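Local atomic coordinates of tryptophan synthase alpha chain (Chlamydia trachomatis, PDB entry 6V82), a protein that probably cleaves indole-3-glycerol phosphate by a retro-aldol reaction to indole and glyceraldehyde 3-phosphate, the alpha-subunit half of the last step of tryptophan biosynthesis. Residues A[6-10]-A[11-15]; A[54-57]-A[58-61]; A[60-63]-A[64-67]; A[102-105]-A[106-110]; A[214-217]-A[218-221]. All blocks are in the same frame, centred on the assembly; numbering follows the deposited sequence.

Contact 1 of 5, residues A[6-10]-A[11-15]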
loop_
_atom_site.group_PDB
_atom_site.type_symbol
_atom_site.label_atom_id
_atom_site.label_comp_id
_atom_site.label_asym_id
_atom_site.label_seq_id
_atom_site.Cartn_x
_atom_site.Cartn_y
_atom_site.Cartn_z
ATOM N N GLN A 6 10.909 -60.489 21.895
ATOM C CA GLN A 6 10.315 -61.339 22.923
ATOM C C GLN A 6 8.844 -61.001 23.130
ATOM O O GLN A 6 7.991 -61.894 23.150
ATOM C CB GLN A 6 11.086 -61.210 24.241
ATOM C CG GLN A 6 12.281 -62.153 24.378
ATOM C CD GLN A 6 11.883 -63.627 24.396
ATOM O OE1 GLN A 6 12.109 -64.355 23.426
ATOM N NE2 GLN A 6 11.300 -64.074 25.508
ATOM N N VAL A 7 8.522 -59.711 23.263
ATOM C CA VAL A 7 7.166 -59.342 23.657
ATOM C C VAL A 7 6.159 -59.691 22.568
ATOM O O VAL A 7 4.986 -59.952 22.865
ATOM C CB VAL A 7 7.099 -57.852 24.046
ATOM C CG1 VAL A 7 7.135 -56.953 22.827
ATOM C CG2 VAL A 7 5.848 -57.583 24.858
ATOM N N PHE A 8 6.583 -59.723 21.304
ATOM C CA PHE A 8 5.664 -60.056 20.223
ATOM C C PHE A 8 5.474 -61.556 20.049
ATOM O O PHE A 8 4.711 -61.969 19.171
ATOM C CB PHE A 8 6.134 -59.423 18.911
ATOM C CG PHE A 8 5.655 -58.006 18.724
ATOM C CD1 PHE A 8 6.523 -56.936 18.877
ATOM C CD2 PHE A 8 4.332 -57.749 18.408
ATOM C CE1 PHE A 8 6.080 -55.636 18.712
ATOM C CE2 PHE A 8 3.880 -56.455 18.246
ATOM C CZ PHE A 8 4.753 -55.397 18.399
ATOM N N LYS A 9 6.142 -62.381 20.858
ATOM C CA LYS A 9 5.772 -63.793 20.932
ATOM C C LYS A 9 4.362 -63.951 21.498
ATOM O O LYS A 9 3.612 -64.838 21.074
ATOM C CB LYS A 9 6.794 -64.565 21.770
ATOM C CG LYS A 9 8.195 -64.623 21.147
ATOM C CD LYS A 9 9.222 -65.278 22.076
ATOM C CE LYS A 9 10.395 -65.880 21.292
ATOM N NZ LYS A 9 11.192 -66.846 22.119
ATOM N N GLN A 10 3.990 -63.108 22.464
ATOM C CA GLN A 10 2.582 -62.911 22.755
ATOM C C GLN A 10 1.954 -62.145 21.611
ATOM O O GLN A 10 2.613 -61.374 20.914
ATOM C CB GLN A 10 2.365 -62.119 24.039
ATOM C CG GLN A 10 3.390 -62.339 25.113
ATOM C CD GLN A 10 3.426 -61.182 26.080
ATOM O OE1 GLN A 10 4.498 -60.770 26.520
ATOM N NE2 GLN A 10 2.253 -60.638 26.409
ATOM N N THR A 11 0.664 -62.342 21.429
ATOM C CA THR A 11 -0.002 -61.736 20.295
ATOM C C THR A 11 -0.890 -60.586 20.752
ATOM O O THR A 11 -1.303 -60.510 21.913
ATOM C CB THR A 11 -0.802 -62.791 19.531
ATOM O OG1 THR A 11 -1.620 -63.523 20.447
ATOM C CG2 THR A 11 0.153 -63.758 18.840
ATOM N N LYS A 12 -1.144 -59.667 19.817
ATOM C CA LYS A 12 -2.099 -58.573 19.993
ATOM C C LYS A 12 -1.735 -57.714 21.210
ATOM O O LYS A 12 -2.359 -57.768 22.273
ATOM C CB LYS A 12 -3.528 -59.119 20.099
ATOM C CG LYS A 12 -3.852 -60.224 19.089
ATOM C CD LYS A 12 -5.338 -60.593 19.096
ATOM C CE LYS A 12 -5.916 -60.647 20.515
ATOM N NZ LYS A 12 -5.268 -61.669 21.394
ATOM N N LEU A 13 -0.707 -56.899 21.005
ATOM C CA LEU A 13 -0.144 -56.035 22.031
ATOM C C LEU A 13 -0.759 -54.638 21.972
ATOM O O LEU A 13 -1.231 -54.180 20.930
ATOM C CB LEU A 13 1.371 -55.941 21.858
ATOM C CG LEU A 13 2.119 -57.272 21.776
ATOM C CD1 LEU A 13 3.612 -57.010 21.746
ATOM C CD2 LEU A 13 1.750 -58.183 22.954
ATOM N N CYS A 14 -0.745 -53.953 23.106
ATOM C CA CYS A 14 -1.201 -52.573 23.178
ATOM C C CYS A 14 -0.004 -51.669 23.414
ATOM O O CYS A 14 0.704 -51.830 24.414
ATOM C CB CYS A 14 -2.227 -52.372 24.288
ATOM S SG CYS A 14 -2.458 -50.603 24.656
ATOM N N ILE A 15 0.210 -50.714 22.511
ATOM C CA ILE A 15 1.238 -49.686 22.669
ATOM C C ILE A 15 0.580 -48.426 23.216
ATOM O O ILE A 15 -0.456 -47.979 22.701
ATOM C CB ILE A 15 1.952 -49.392 21.339
ATOM C CG1 ILE A 15 2.491 -50.682 20.709
ATOM C CG2 ILE A 15 3.055 -48.365 21.546
ATOM C CD1 ILE A 15 2.998 -50.504 19.281
#

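Contact 2 of 5, residues A[54-57]-A[58-61]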
loop_
_atom_site.group_PDB
_atom_site.type_symbol
_atom_site.label_atom_id
_atom_site.label_comp_id
_atom_site.label_asym_id
_atom_site.label_seq_id
_atom_site.Cartn_x
_atom_site.Cartn_y
_atom_site.Cartn_z
ATOM N N ALA A 54 4.475 -33.235 12.469
ATOM C CA ALA A 54 3.870 -34.501 12.063
ATOM C C ALA A 54 2.934 -35.088 13.110
ATOM O O ALA A 54 2.469 -36.216 12.933
ATOM C CB ALA A 54 4.947 -35.533 11.729
ATOM N N ASP A 55 2.663 -34.372 14.195
ATOM C CA ASP A 55 1.774 -34.853 15.237
ATOM C C ASP A 55 0.511 -34.003 15.292
ATOM O O ASP A 55 0.502 -32.844 14.871
ATOM C CB ASP A 55 2.496 -34.860 16.578
ATOM C CG ASP A 55 3.442 -36.048 16.712
ATOM O OD1 ASP A 55 2.959 -37.161 17.006
ATOM O OD2 ASP A 55 4.660 -35.887 16.488
ATOM N N ASN A 56 -0.569 -34.597 15.786
ATOM C CA ASN A 56 -1.827 -33.877 15.839
ATOM C C ASN A 56 -1.777 -32.833 16.959
ATOM O O ASN A 56 -0.918 -32.896 17.842
ATOM C CB ASN A 56 -2.990 -34.858 16.008
ATOM C CG ASN A 56 -3.234 -35.234 17.440
ATOM O OD1 ASN A 56 -3.998 -34.580 18.144
ATOM N ND2 ASN A 56 -2.602 -36.304 17.879
ATOM N N PRO A 57 -2.665 -31.833 16.917
ATOM C CA PRO A 57 -2.543 -30.702 17.859
ATOM C C PRO A 57 -2.490 -31.099 19.332
ATOM O O PRO A 57 -1.779 -30.457 20.118
ATOM C CB PRO A 57 -3.796 -29.873 17.547
ATOM C CG PRO A 57 -4.130 -30.217 16.148
ATOM C CD PRO A 57 -3.784 -31.652 15.980
ATOM N N GLU A 58 -3.238 -32.129 19.729
ATOM C CA GLU A 58 -3.212 -32.595 21.109
ATOM C C GLU A 58 -1.792 -32.899 21.547
ATOM O O GLU A 58 -1.359 -32.507 22.636
ATOM C CB GLU A 58 -4.084 -33.843 21.253
ATOM C CG GLU A 58 -5.527 -33.591 21.656
ATOM C CD GLU A 58 -5.736 -33.730 23.151
ATOM O OE1 GLU A 58 -6.750 -33.210 23.667
ATOM O OE2 GLU A 58 -4.881 -34.361 23.811
ATOM N N ILE A 59 -1.052 -33.607 20.697
ATOM C CA ILE A 59 0.312 -33.983 21.028
ATOM C C ILE A 59 1.241 -32.784 20.907
ATOM O O ILE A 59 2.225 -32.670 21.653
ATOM C CB ILE A 59 0.729 -35.155 20.125
ATOM C CG1 ILE A 59 -0.279 -36.299 20.292
ATOM C CG2 ILE A 59 2.127 -35.629 20.455
ATOM C CD1 ILE A 59 -0.537 -36.692 21.746
ATOM N N GLN A 60 0.944 -31.865 19.981
ATOM C CA GLN A 60 1.720 -30.635 19.878
ATOM C C GLN A 60 1.688 -29.865 21.196
ATOM O O GLN A 60 2.738 -29.510 21.742
ATOM C CB GLN A 60 1.195 -29.782 18.715
ATOM C CG GLN A 60 2.145 -28.684 18.243
ATOM C CD GLN A 60 2.224 -28.567 16.712
ATOM O OE1 GLN A 60 3.244 -28.133 16.160
ATOM N NE2 GLN A 60 1.147 -28.952 16.027
ATOM N N VAL A 61 0.485 -29.640 21.746
ATOM C CA VAL A 61 0.350 -28.923 23.016
ATOM C C VAL A 61 0.992 -29.700 24.168
ATOM O O VAL A 61 1.543 -29.100 25.104
ATOM C CB VAL A 61 -1.136 -28.621 23.283
ATOM C CG1 VAL A 61 -1.340 -28.119 24.691
ATOM C CG2 VAL A 61 -1.622 -27.586 22.298
#

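Contact 3 of 5, residues A[60-63]-A[64-67]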
loop_
_atom_site.group_PDB
_atom_site.type_symbol
_atom_site.label_atom_id
_atom_site.label_comp_id
_atom_site.label_asym_id
_atom_site.label_seq_id
_atom_site.Cartn_x
_atom_site.Cartn_y
_atom_site.Cartn_z
ATOM N N GLN A 60 0.944 -31.865 19.981
ATOM C CA GLN A 60 1.720 -30.635 19.878
ATOM C C GLN A 60 1.688 -29.865 21.196
ATOM O O GLN A 60 2.738 -29.510 21.742
ATOM C CB GLN A 60 1.195 -29.782 18.715
ATOM C CG GLN A 60 2.145 -28.684 18.243
ATOM C CD GLN A 60 2.224 -28.567 16.712
ATOM O OE1 GLN A 60 3.244 -28.133 16.160
ATOM N NE2 GLN A 60 1.147 -28.952 16.027
ATOM N N VAL A 61 0.485 -29.640 21.746
ATOM C CA VAL A 61 0.350 -28.923 23.016
ATOM C C VAL A 61 0.992 -29.700 24.168
ATOM O O VAL A 61 1.543 -29.100 25.104
ATOM C CB VAL A 61 -1.136 -28.621 23.283
ATOM C CG1 VAL A 61 -1.340 -28.119 24.691
ATOM C CG2 VAL A 61 -1.622 -27.586 22.298
ATOM N N SER A 62 0.937 -31.036 24.120
ATOM C CA SER A 62 1.639 -31.855 25.104
ATOM C C SER A 62 3.145 -31.602 25.062
ATOM O O SER A 62 3.789 -31.406 26.100
ATOM C CB SER A 62 1.336 -33.335 24.850
ATOM O OG SER A 62 2.059 -34.173 25.736
ATOM N N HIS A 63 3.726 -31.615 23.865
ATOM C CA HIS A 63 5.141 -31.285 23.730
ATOM C C HIS A 63 5.444 -29.890 24.285
ATOM O O HIS A 63 6.443 -29.700 24.992
ATOM C CB HIS A 63 5.558 -31.389 22.259
ATOM C CG HIS A 63 5.651 -32.795 21.749
ATOM N ND1 HIS A 63 6.434 -33.142 20.667
ATOM C CD2 HIS A 63 5.077 -33.945 22.179
ATOM C CE1 HIS A 63 6.340 -34.443 20.454
ATOM N NE2 HIS A 63 5.518 -34.953 21.353
ATOM N N ASP A 64 4.588 -28.904 23.986
ATOM C CA ASP A 64 4.781 -27.563 24.538
ATOM C C ASP A 64 4.856 -27.604 26.062
ATOM O O ASP A 64 5.734 -26.975 26.663
ATOM C CB ASP A 64 3.663 -26.607 24.091
ATOM C CG ASP A 64 3.667 -26.329 22.577
ATOM O OD1 ASP A 64 4.580 -26.825 21.871
ATOM O OD2 ASP A 64 2.743 -25.614 22.092
ATOM N N ARG A 65 3.943 -28.355 26.705
ATOM C CA ARG A 65 3.933 -28.420 28.166
ATOM C C ARG A 65 5.218 -29.045 28.703
ATOM O O ARG A 65 5.805 -28.548 29.668
ATOM C CB ARG A 65 2.717 -29.204 28.671
ATOM C CG ARG A 65 1.382 -28.483 28.553
ATOM C CD ARG A 65 0.281 -29.200 29.327
ATOM N NE ARG A 65 0.156 -30.600 28.927
ATOM C CZ ARG A 65 -0.723 -31.047 28.033
ATOM N NH1 ARG A 65 -1.573 -30.205 27.441
ATOM N NH2 ARG A 65 -0.752 -32.340 27.728
ATOM N N ALA A 66 5.669 -30.135 28.083
ATOM C CA ALA A 66 6.842 -30.838 28.577
ATOM C C ALA A 66 8.085 -29.953 28.506
ATOM O O ALA A 66 8.901 -29.942 29.438
ATOM C CB ALA A 66 7.026 -32.130 27.782
ATOM N N LEU A 67 8.232 -29.181 27.424
ATOM C CA LEU A 67 9.403 -28.320 27.273
ATOM C C LEU A 67 9.329 -27.081 28.162
ATOM O O LEU A 67 10.364 -26.581 28.612
ATOM C CB LEU A 67 9.572 -27.922 25.804
ATOM C CG LEU A 67 10.080 -29.085 24.934
ATOM C CD1 LEU A 67 10.094 -28.708 23.457
ATOM C CD2 LEU A 67 11.475 -29.521 25.381
#

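Contact 4 of 5, residues A[102-105]-A[106-110]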
loop_
_atom_site.group_PDB
_atom_site.type_symbol
_atom_site.label_atom_id
_atom_site.label_comp_id
_atom_site.label_asym_id
_atom_site.label_seq_id
_atom_site.Cartn_x
_atom_site.Cartn_y
_atom_site.Cartn_z
ATOM N N LEU A 102 19.886 -35.873 16.473
ATOM C CA LEU A 102 21.004 -35.426 15.643
ATOM C C LEU A 102 21.959 -34.519 16.415
ATOM O O LEU A 102 23.165 -34.518 16.151
ATOM C CB LEU A 102 20.473 -34.704 14.404
ATOM C CG LEU A 102 21.478 -33.982 13.511
ATOM C CD1 LEU A 102 22.430 -34.959 12.847
ATOM C CD2 LEU A 102 20.736 -33.151 12.475
ATOM N N GLN A 103 21.442 -33.738 17.366
ATOM C CA GLN A 103 22.275 -32.831 18.143
ATOM C C GLN A 103 22.998 -33.528 19.288
ATOM O O GLN A 103 23.870 -32.913 19.910
ATOM C CB GLN A 103 21.432 -31.683 18.704
ATOM C CG GLN A 103 20.730 -30.862 17.662
ATOM C CD GLN A 103 21.692 -30.318 16.632
ATOM O OE1 GLN A 103 22.810 -29.904 16.958
ATOM N NE2 GLN A 103 21.271 -30.323 15.381
ATOM N N ARG A 104 22.638 -34.774 19.600
ATOM C CA ARG A 104 23.380 -35.583 20.556
ATOM C C ARG A 104 24.457 -36.363 19.801
ATOM O O ARG A 104 24.683 -36.156 18.608
ATOM C CB ARG A 104 22.429 -36.500 21.327
ATOM C CG ARG A 104 21.284 -35.784 22.043
ATOM C CD ARG A 104 21.679 -35.283 23.438
ATOM N NE ARG A 104 22.852 -34.401 23.440
ATOM C CZ ARG A 104 22.807 -33.084 23.240
ATOM N NH1 ARG A 104 23.920 -32.369 23.264
ATOM N NH2 ARG A 104 21.646 -32.479 23.010
ATOM N N ASP A 105 25.133 -37.281 20.472
ATOM C CA ASP A 105 26.189 -38.043 19.828
ATOM C C ASP A 105 25.955 -39.535 20.032
ATOM O O ASP A 105 24.956 -39.962 20.627
ATOM C CB ASP A 105 27.566 -37.643 20.361
ATOM C CG ASP A 105 27.665 -37.768 21.860
ATOM O OD1 ASP A 105 26.639 -38.087 22.510
ATOM O OD2 ASP A 105 28.776 -37.546 22.393
ATOM N N LEU A 106 26.910 -40.331 19.539
ATOM C CA LEU A 106 26.797 -41.779 19.664
ATOM C C LEU A 106 26.739 -42.197 21.125
ATOM O O LEU A 106 26.014 -43.137 21.487
ATOM C CB LEU A 106 27.964 -42.458 18.954
ATOM C CG LEU A 106 27.823 -43.970 18.828
ATOM C CD1 LEU A 106 26.552 -44.312 18.064
ATOM C CD2 LEU A 106 29.034 -44.528 18.132
ATOM N N ASP A 107 27.473 -41.489 21.987
ATOM C CA ASP A 107 27.503 -41.866 23.395
ATOM C C ASP A 107 26.138 -41.692 24.041
ATOM O O ASP A 107 25.757 -42.467 24.923
ATOM C CB ASP A 107 28.552 -41.052 24.146
ATOM C CG ASP A 107 28.603 -41.416 25.614
ATOM O OD1 ASP A 107 29.136 -42.505 25.945
ATOM O OD2 ASP A 107 28.079 -40.624 26.429
ATOM N N TYR A 108 25.382 -40.679 23.619
ATOM C CA TYR A 108 24.051 -40.505 24.180
ATOM C C TYR A 108 23.149 -41.671 23.804
ATOM O O TYR A 108 22.309 -42.098 24.604
ATOM C CB TYR A 108 23.448 -39.185 23.722
ATOM C CG TYR A 108 22.105 -38.912 24.347
ATOM C CD1 TYR A 108 22.008 -38.487 25.665
ATOM C CD2 TYR A 108 20.926 -39.100 23.622
ATOM C CE1 TYR A 108 20.770 -38.243 26.243
ATOM C CE2 TYR A 108 19.692 -38.857 24.188
ATOM C CZ TYR A 108 19.625 -38.428 25.497
ATOM O OH TYR A 108 18.401 -38.178 26.059
ATOM N N LEU A 109 23.317 -42.210 22.594
ATOM C CA LEU A 109 22.542 -43.387 22.210
ATOM C C LEU A 109 22.844 -44.566 23.127
ATOM O O LEU A 109 21.926 -45.267 23.571
ATOM C CB LEU A 109 22.828 -43.754 20.756
ATOM C CG LEU A 109 22.329 -42.747 19.723
ATOM C CD1 LEU A 109 22.654 -43.244 18.328
ATOM C CD2 LEU A 109 20.824 -42.476 19.887
ATOM N N ARG A 110 24.128 -44.796 23.421
ATOM C CA ARG A 110 24.503 -45.825 24.383
ATOM C C ARG A 110 23.891 -45.556 25.749
ATOM O O ARG A 110 23.402 -46.483 26.405
ATOM C CB ARG A 110 26.025 -45.924 24.498
ATOM C CG ARG A 110 26.660 -46.681 23.348
ATOM C CD ARG A 110 28.135 -46.919 23.572
ATOM N NE ARG A 110 28.873 -45.668 23.487
ATOM C CZ ARG A 110 29.691 -45.361 22.492
ATOM N NH1 ARG A 110 30.319 -44.188 22.488
ATOM N NH2 ARG A 110 29.885 -46.240 21.511
HETATM O O HOH W 1 30.161 -40.127 21.205
#

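Contact 5 of 5, residues A[214-217]-A[218-221]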
loop_
_atom_site.group_PDB
_atom_site.type_symbol
_atom_site.label_atom_id
_atom_site.label_comp_id
_atom_site.label_asym_id
_atom_site.label_seq_id
_atom_site.Cartn_x
_atom_site.Cartn_y
_atom_site.Cartn_z
ATOM N N ALA A 214 -9.995 -51.186 18.697
ATOM C CA ALA A 214 -8.780 -51.944 18.983
ATOM C C ALA A 214 -8.969 -53.413 18.637
ATOM O O ALA A 214 -8.111 -54.028 17.997
ATOM C CB ALA A 214 -8.374 -51.785 20.452
ATOM N N ALA A 215 -10.098 -53.991 19.051
ATOM C CA ALA A 215 -10.396 -55.366 18.665
ATOM C C ALA A 215 -10.471 -55.502 17.150
ATOM O O ALA A 215 -10.003 -56.497 16.583
ATOM C CB ALA A 215 -11.700 -55.825 19.311
ATOM N N HIS A 216 -11.040 -54.499 16.477
ATOM C CA HIS A 216 -11.113 -54.521 15.021
ATOM C C HIS A 216 -9.720 -54.528 14.398
ATOM O O HIS A 216 -9.435 -55.318 13.488
ATOM C CB HIS A 216 -11.911 -53.318 14.528
ATOM C CG HIS A 216 -12.022 -53.244 13.040
ATOM N ND1 HIS A 216 -12.882 -54.045 12.319
ATOM C CD2 HIS A 216 -11.372 -52.473 12.134
ATOM C CE1 HIS A 216 -12.765 -53.763 11.033
ATOM N NE2 HIS A 216 -11.857 -52.814 10.894
ATOM N N VAL A 217 -8.838 -53.648 14.884
ATOM C CA VAL A 217 -7.488 -53.540 14.338
ATOM C C VAL A 217 -6.718 -54.844 14.525
ATOM O O VAL A 217 -5.988 -55.284 13.628
ATOM C CB VAL A 217 -6.758 -52.344 14.980
ATOM C CG1 VAL A 217 -5.250 -52.471 14.802
ATOM C CG2 VAL A 217 -7.266 -51.047 14.385
ATOM N N LEU A 218 -6.884 -55.498 15.680
ATOM C CA LEU A 218 -6.121 -56.703 16.000
ATOM C C LEU A 218 -6.485 -57.909 15.130
ATOM O O LEU A 218 -5.753 -58.904 15.160
ATOM C CB LEU A 218 -6.298 -57.049 17.482
ATOM C CG LEU A 218 -5.768 -56.010 18.472
ATOM C CD1 LEU A 218 -6.212 -56.320 19.888
ATOM C CD2 LEU A 218 -4.251 -55.884 18.399
ATOM N N ASN A 219 -7.583 -57.847 14.365
ATOM C CA ASN A 219 -7.894 -58.911 13.408
ATOM C C ASN A 219 -6.771 -59.119 12.399
ATOM O O ASN A 219 -6.583 -60.235 11.901
ATOM C CB ASN A 219 -9.184 -58.591 12.650
ATOM C CG ASN A 219 -10.432 -59.022 13.390
ATOM O OD1 ASN A 219 -10.462 -60.079 14.024
ATOM N ND2 ASN A 219 -11.481 -58.204 13.303
ATOM N N TYR A 220 -6.039 -58.056 12.063
ATOM C CA TYR A 220 -5.029 -58.083 11.010
ATOM C C TYR A 220 -3.688 -57.515 11.443
ATOM O O TYR A 220 -2.672 -57.822 10.807
ATOM C CB TYR A 220 -5.524 -57.305 9.776
ATOM C CG TYR A 220 -5.950 -55.880 10.092
ATOM C CD1 TYR A 220 -7.278 -55.570 10.358
ATOM C CD2 TYR A 220 -5.012 -54.849 10.146
ATOM C CE1 TYR A 220 -7.661 -54.271 10.660
ATOM C CE2 TYR A 220 -5.387 -53.547 10.449
ATOM C CZ TYR A 220 -6.709 -53.263 10.705
ATOM O OH TYR A 220 -7.070 -51.967 11.006
ATOM N N SER A 221 -3.651 -56.699 12.486
ATOM C CA SER A 221 -2.438 -56.089 12.992
ATOM C C SER A 221 -1.935 -56.877 14.194
ATOM O O SER A 221 -2.719 -57.498 14.915
ATOM C CB SER A 221 -2.700 -54.635 13.386
ATOM O OG SER A 221 -1.528 -54.023 13.906
#

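Contact 1 of 5, residues A[6-10]-A[11-15]
The CD1 methyl of Leu-13 lies over one face of the Phe-8 ring, with Val-7 next to it. CD1 of Leu-13 is 3.6 Å from the Phe-8 ring centroid, and the line between them leans 16° from the ring normal, which makes this a CH-pi contact over the face. The methyl is displaced slightly toward one side of the ring: CD2 of Phe-8 is the ring atom nearest to it, at 3.5 Å. The same CD1 also meets CG1 of Val-7 at 3.7 Å, so one leucine methyl serves both an aromatic and an aliphatic neighbour. Leu-13 is directed to them by its first torsion, which sets CG opposite its own carbonyl carbon (chi1 -53°). The second methyl, CD2, lies 3.7 Å from O of Val-7 and 3.9 Å from O of Gln-10. These residues form the turn that carries the chain from helix 4-7 into strand 13-19, the first strand of the alpha subunit's TIM barrel. A type I beta turn from Val-7 to Gln-10 begins the reversal; its closing bond, from N of Gln-10 to O of Val-7, is weak at 3.3 Å. NZ of Lys-9 donates to OE1 of Gln-6 over 3.0 Å, in the plane of the amide and on a lone pair of the oxygen. In the barrel, Phe-8 packs on Val-203 of strand 202-205 and meets the Phe-171 ring with the planes at about 45°, while Ile-42 of strand 42-46 touches Val-7, Phe-8 and Leu-13 alike.

Contact 2 of 5, residues A[54-57]-A[58-61]
Asn-56 meets Glu-58 and Ile-59 with the two arms of its side-chain amide. Its OD1 accepts from N of Glu-58 at 3.0 Å, a capping bond bent to 138° at the hydrogen, with the donor standing 55° out of the amide plane and therefore away from the lone pairs. The other arm, ND2, lies 3.3 Å from CG1 of Ile-59. This placement follows from the first torsion of Asn-56 (chi1 84°), which tucks CG between the backbone N and the carbonyl carbon and folds the amide back over the start of the helix. The backbone O of Asn-56 takes a straighter bond from N of Gln-60 at 3.0 Å and a weak one from N of Ile-59. Asn-56 is thus the N-cap of helix 57-68, the helix that follows the second strand of the TIM barrel, and Pro-57 is its first turn's opening residue; O of Pro-57 receives N of Val-61 at 2.9 Å. One step before the cap, Asp-55, predicted to be a proton acceptor of the active site, rests against the helix: its OD1 is 3.9 Å from CG2 of Ile-59. Its carboxylate is held from beyond the helix, by a salt bridge from OD1 to Lys-227 and hydrogen bonds from OD2 to the hydroxyls of Tyr-95 and Tyr-97. Farther out, OE1 of Glu-58 is hydrogen-bonded to ND1 of His-232, and Thr-228 has a weak bond to ND2 of Asn-56. A chain of another protein packs on Pro-57 and Val-61.

Contact 3 of 5, residues A[60-63]-A[64-67]
Arg-65 runs back along helix 57-68 over the turn that precedes it, touching Val-61 and Ser-62. Its CB lies 3.6 Å from O of Ser-62, and CG, set opposite the carbonyl carbon (chi1 -73°), comes to 3.5 Å from O of Val-61. That oxygen is already engaged as the acceptor of N of Arg-65 at 3.0 Å. The chain stays extended at CG and then bends at chi3 (-55°), which turns the guanidinium back over the backbone. One face of that group covers CA of Ser-62, 3.6 Å from its plane, and O of Val-61, both toward the rim. At the tip the branches part: NH1 meets CG1 of Val-61 at 3.5 Å, while NH2 approaches CB of Ser-62 at 3.7 Å. NH2 also forms a salt bridge with OD2 of Asp-22, an atom that is hydrogen-bonded to OG of Ser-62, which also bonds to OG1 of Thr-19. On other sides of the helix, OD1 of Asp-64 makes a salt bridge to a basic side chain of another protein chain, and NE2 of His-63 is hydrogen-bonded to the hydroxyl of Tyr-17. N of each of residues 64-67 donates to O of the residue four positions earlier, within 60-63, which marks a regular alpha-helix, here one of the outer helices of a TIM barrel, packed against strand 13-19 and helix 229-236.

Contact 4 of 5, residues A[102-105]-A[106-110]
The Tyr-108 ring carries the aliphatic part of Arg-104 on one face. The setting is the N-terminal cap of helix 106-115 in the TIM barrel, just after the short helix 98-102. CD of Arg-104 stands over the ring centre, 3.8 Å from the centroid, a CH-pi contact; CG follows nearer the side of the ring, 3.7 Å from CD2 of Tyr-108. The guanidinium itself does not stack, since its plane is turned 80° from that of the ring. The bend at chi2 of Arg-104 lays CD on the ring, and the one at chi3 carries the charged group onward, where NH2 is hydrogen-bonded to the backbone of another protein chain. Asp-105 is the N-cap residue. Its first torsion (chi1 55°) holds CG between the backbone N and the carbonyl carbon, bringing OD1 to 3.1 Å from N of Tyr-108; the donor comes from above the carboxylate plane, 43° out of it. The backbone O of Asp-105 receives weak bonds from N of Tyr-108 and N of Leu-109, so the side-chain bond is the firmer of the two accepted from Tyr-108. A negative charge at this end of a helix would be expected to interact favourably with the helix dipole. Tyr-108 is held at its far end as well, OH being hydrogen-bonded to O of Ser-73, while the ring touches Leu-76 and Leu-77 of helix 73-84. At the cap, one water accepts from N of Asp-107 at 3.1 Å and donates weakly to OD2 of Asp-105 at 3.2 Å.

Contact 5 of 5, residues A[214-217]-A[218-221]
At the C-terminal end of helix 211-218, Val-217 meets Tyr-220 and Ser-221 as the chain turns toward strand 223-226. O of Val-217 is the common acceptor: N of Ser-221 donates at 3.0 Å in the carbonyl plane, and N of Tyr-220 donates at 3.2 Å from 40° outside it. The same oxygen lies under the Tyr-220 ring, 3.3 Å from its plane and over its centre. The tyrosine reaches this position because its first torsion (chi1 55°) sets CG between the backbone N and the carbonyl carbon, folding the ring back across the last turn of the helix. Its hydroxyl ends 3.5 Å from CG2 of Val-217, while CG1 of the valine packs on CB of Ser-221 at 3.6 Å. In the TIM barrel this is an alpha-to-beta connection, leading into the last strand, 223-226. The i to i+4 bond from N of Leu-218 to O of Ala-214, 3.0 Å, gives way to an i to i+3 bond from N of Asn-219 to O of His-216 at 3.3 Å, with the donor well above the carbonyl plane. Beyond the turn, OH of Tyr-220 is hydrogen-bonded to OD2 of Asp-204, and its ring meets that of Phe-191 edge-to-face. OG of Ser-221 bonds to both O of Gly-223 and N of Asp-204, tying the loop to strand 202-205.

All five contacts are local and belong to chain turns or helices of one TIM barrel. Contacts 2 and 3 share Gln-60 and Val-61 on helix 57-68, the former at its start beside the predicted catalytic Asp-55, the latter farther along. Contacts 2 to 5 are partly buried, contact 1 lies at the surface, and contacts 2, 3 and 4 meet another protein chain. Contacts 2 and 4 are both N-caps, one made by an asparagine and the other by an aspartate with a water. Contact 5 is instead a helix C-terminus. Contact 1 relies mainly on apolar packing and touches contact 5 through CB of Lys-12 and CD2 of Leu-218, 3.7 Å apart.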